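PDB 5G5Y: fructooligosaccharide ABC transporter substrate-binding protein FusA, which binds short- and long-chain fructooligosaccharides, preferring tetrasaccharides and larger, as the solute-binding component of the FusABC-MsmK importer of Streptococcus pneumoniae. Local coordinates for residues A[441-446]-A[469-475]. Residue numbers count along the deposited sequence, not the author numbering.
Sequences DMNDYI and ELEKYGL. With ZN (zinc ion), chain H.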
loop_
_atom_site.group_PDB
_atom_site.type_symbol
_atom_site.label_atom_id
_atom_site.label_comp_id
_atom_site.label_asym_id
_atom_site.label_seq_id
_atom_site.Cartn_x
_atom_site.Cartn_y
_atom_site.Cartn_z
ATOM N N ASP A 441 0.004 -20.193 9.455
ATOM C CA ASP A 441 0.959 -21.232 9.800
ATOM C C ASP A 441 2.354 -20.929 9.337
ATOM O O ASP A 441 3.333 -21.230 10.050
ATOM C CB ASP A 441 0.556 -22.578 9.186
ATOM C CG ASP A 441 -0.602 -23.275 9.933
ATOM O OD1 ASP A 441 -1.152 -22.767 10.945
ATOM O OD2 ASP A 441 -0.909 -24.386 9.468
ATOM N N MET A 442 2.489 -20.430 8.101
ATOM C CA MET A 442 3.822 -20.359 7.494
ATOM C C MET A 442 4.544 -19.001 7.588
ATOM O O MET A 442 5.757 -19.015 7.606
ATOM C CB MET A 442 3.882 -20.925 6.078
ATOM C CG MET A 442 3.480 -20.044 4.949
ATOM S SD MET A 442 3.805 -20.871 3.361
ATOM C CE MET A 442 2.868 -19.665 2.404
ATOM N N ASN A 443 3.817 -17.888 7.719
ATOM C CA ASN A 443 4.430 -16.558 7.569
ATOM C C ASN A 443 5.487 -16.284 8.624
ATOM O O ASN A 443 6.631 -15.899 8.294
ATOM C CB ASN A 443 3.383 -15.440 7.511
ATOM C CG ASN A 443 2.653 -15.403 6.169
ATOM O OD1 ASN A 443 2.980 -16.170 5.261
ATOM N ND2 ASN A 443 1.686 -14.514 6.038
ATOM N N ASP A 444 5.141 -16.498 9.883
ATOM C CA ASP A 444 6.085 -16.274 10.983
ATOM C C ASP A 444 7.251 -17.248 10.890
ATOM O O ASP A 444 8.371 -16.871 11.171
ATOM C CB ASP A 444 5.409 -16.376 12.365
ATOM C CG ASP A 444 4.437 -15.192 12.665
ATOM O OD1 ASP A 444 4.639 -14.082 12.161
ATOM O OD2 ASP A 444 3.464 -15.373 13.441
ATOM N N TYR A 445 6.987 -18.477 10.461
ATOM C CA TYR A 445 8.051 -19.494 10.249
ATOM C C TYR A 445 9.090 -19.054 9.210
ATOM O O TYR A 445 10.309 -19.195 9.395
ATOM C CB TYR A 445 7.419 -20.838 9.842
ATOM C CG TYR A 445 8.410 -21.887 9.442
ATOM C CD1 TYR A 445 9.187 -22.547 10.402
ATOM C CD2 TYR A 445 8.590 -22.230 8.114
ATOM C CE1 TYR A 445 10.113 -23.505 10.022
ATOM C CE2 TYR A 445 9.511 -23.174 7.722
ATOM C CZ TYR A 445 10.288 -23.815 8.688
ATOM O OH TYR A 445 11.220 -24.762 8.289
ATOM N N ILE A 446 8.606 -18.539 8.089
ATOM C CA ILE A 446 9.493 -18.033 7.052
ATOM C C ILE A 446 10.447 -16.946 7.624
ATOM O O ILE A 446 11.670 -16.974 7.393
ATOM C CB ILE A 446 8.683 -17.477 5.862
ATOM C CG1 ILE A 446 8.071 -18.636 5.065
ATOM C CG2 ILE A 446 9.562 -16.607 4.946
ATOM C CD1 ILE A 446 6.959 -18.212 4.166
ATOM N N GLU A 469 9.156 -28.416 5.153
ATOM C CA GLU A 469 8.286 -27.864 6.178
ATOM C C GLU A 469 7.221 -26.933 5.538
ATOM O O GLU A 469 6.063 -26.971 5.899
ATOM C CB GLU A 469 9.126 -27.103 7.202
ATOM C CG GLU A 469 8.568 -27.109 8.556
ATOM C CD GLU A 469 8.443 -28.517 9.164
ATOM O OE1 GLU A 469 9.169 -29.474 8.849
ATOM O OE2 GLU A 469 7.633 -28.589 10.045
ATOM N N LEU A 470 7.639 -26.143 4.551
ATOM C CA LEU A 470 6.714 -25.312 3.810
ATOM C C LEU A 470 5.650 -26.138 3.108
ATOM O O LEU A 470 4.484 -25.742 3.077
ATOM C CB LEU A 470 7.473 -24.422 2.799
ATOM C CG LEU A 470 8.390 -23.344 3.341
ATOM C CD1 LEU A 470 9.003 -22.552 2.191
ATOM C CD2 LEU A 470 7.666 -22.415 4.278
ATOM N N GLU A 471 6.037 -27.282 2.558
ATOM C CA GLU A 471 5.058 -28.184 1.941
ATOM C C GLU A 471 4.151 -28.818 2.985
ATOM O O GLU A 471 2.963 -28.934 2.738
ATOM C CB GLU A 471 5.702 -29.262 1.060
ATOM C CG GLU A 471 4.699 -30.195 0.376
ATOM C CD GLU A 471 3.597 -29.438 -0.395
ATOM O OE1 GLU A 471 3.819 -28.253 -0.793
ATOM O OE2 GLU A 471 2.502 -30.000 -0.610
ATOM N N LYS A 472 4.668 -29.189 4.150
ATOM C CA LYS A 472 3.775 -29.639 5.218
ATOM C C LYS A 472 2.730 -28.595 5.603
ATOM O O LYS A 472 1.614 -28.954 5.992
ATOM C CB LYS A 472 4.546 -30.053 6.458
ATOM C CG LYS A 472 5.364 -31.322 6.272
ATOM C CD LYS A 472 6.305 -31.455 7.452
ATOM C CE LYS A 472 7.358 -32.518 7.283
ATOM N NZ LYS A 472 8.181 -32.512 8.528
ATOM N N TYR A 473 3.109 -27.305 5.553
ATOM C CA TYR A 473 2.166 -26.233 5.807
ATOM C C TYR A 473 1.224 -25.935 4.640
ATOM O O TYR A 473 0.316 -25.104 4.792
ATOM C CB TYR A 473 2.869 -24.932 6.178
ATOM C CG TYR A 473 3.499 -24.889 7.545
ATOM C CD1 TYR A 473 2.800 -25.295 8.687
ATOM C CD2 TYR A 473 4.777 -24.404 7.702
ATOM C CE1 TYR A 473 3.375 -25.202 9.943
ATOM C CE2 TYR A 473 5.357 -24.299 8.944
ATOM C CZ TYR A 473 4.654 -24.702 10.066
ATOM O OH TYR A 473 5.292 -24.612 11.267
ATOM N N GLY A 474 1.442 -26.553 3.492
ATOM C CA GLY A 474 0.493 -26.479 2.391
ATOM C C GLY A 474 0.910 -25.587 1.227
ATOM O O GLY A 474 0.043 -25.105 0.481
ATOM N N LEU A 475 2.215 -25.356 1.068
ATOM C CA LEU A 475 2.697 -24.472 0.012
ATOM C C LEU A 475 2.167 -24.848 -1.377
ATOM O O LEU A 475 1.734 -23.967 -2.124
ATOM C CB LEU A 475 4.228 -24.411 -0.011
ATOM C CG LEU A 475 4.845 -23.468 -1.047
ATOM C CD1 LEU A 475 4.376 -22.056 -0.772
ATOM C CD2 LEU A 475 6.359 -23.593 -1.026
HETATM ZN ZN ZN H . -2.431 -25.508 10.225
HETATM O O HOH W 1 -1.411 -24.654 6.767
#
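A T-shaped tyrosine pair and apolar contacts join 441-446, within helix 429-455, to 469-475, which runs from helix 459-472 through Gly474 into helix 475-492. Tyr473 directs its ring edge at the face of Tyr445, with centroids 5.6 Å apart and planes at 67°; Asp441 CB lies 3.6 Å from Tyr473 CD1, and Met442 CB 3.9 Å from Tyr473 CD2.

Apolar contacts continue inward. Leu470 CD2 sits 3.9 Å from Ile446 CG1, 4.0 Å from Tyr445 CD2 at the ring edge and 4.3 Å from Met442 SD, while Met442 CE reaches Leu475 CD1 at 4.3 Å. Met442, Ile446, Leu470 and Leu475 also touch Phe220, a ligand of the second calcium ion.

No direct hydrogen bond joins the segments; instead a water donates to Asp441 OD2 (2.8 Å) and Tyr473 O (2.7 Å). The same Asp441 OD2 binds zinc at 2.0 Å, with His437 one turn earlier.

At Gly474, a Schellman motif (phi 106°; Gly474 N to Glu471 O 2.9 Å, Leu475 N to Leu470 O 3.1 Å) ends one helix and an N-cap starts the next. Helices 429-455 and 459-472, locally antiparallel, form a helical hairpin, its apolar side against calcium-site strand 218-220.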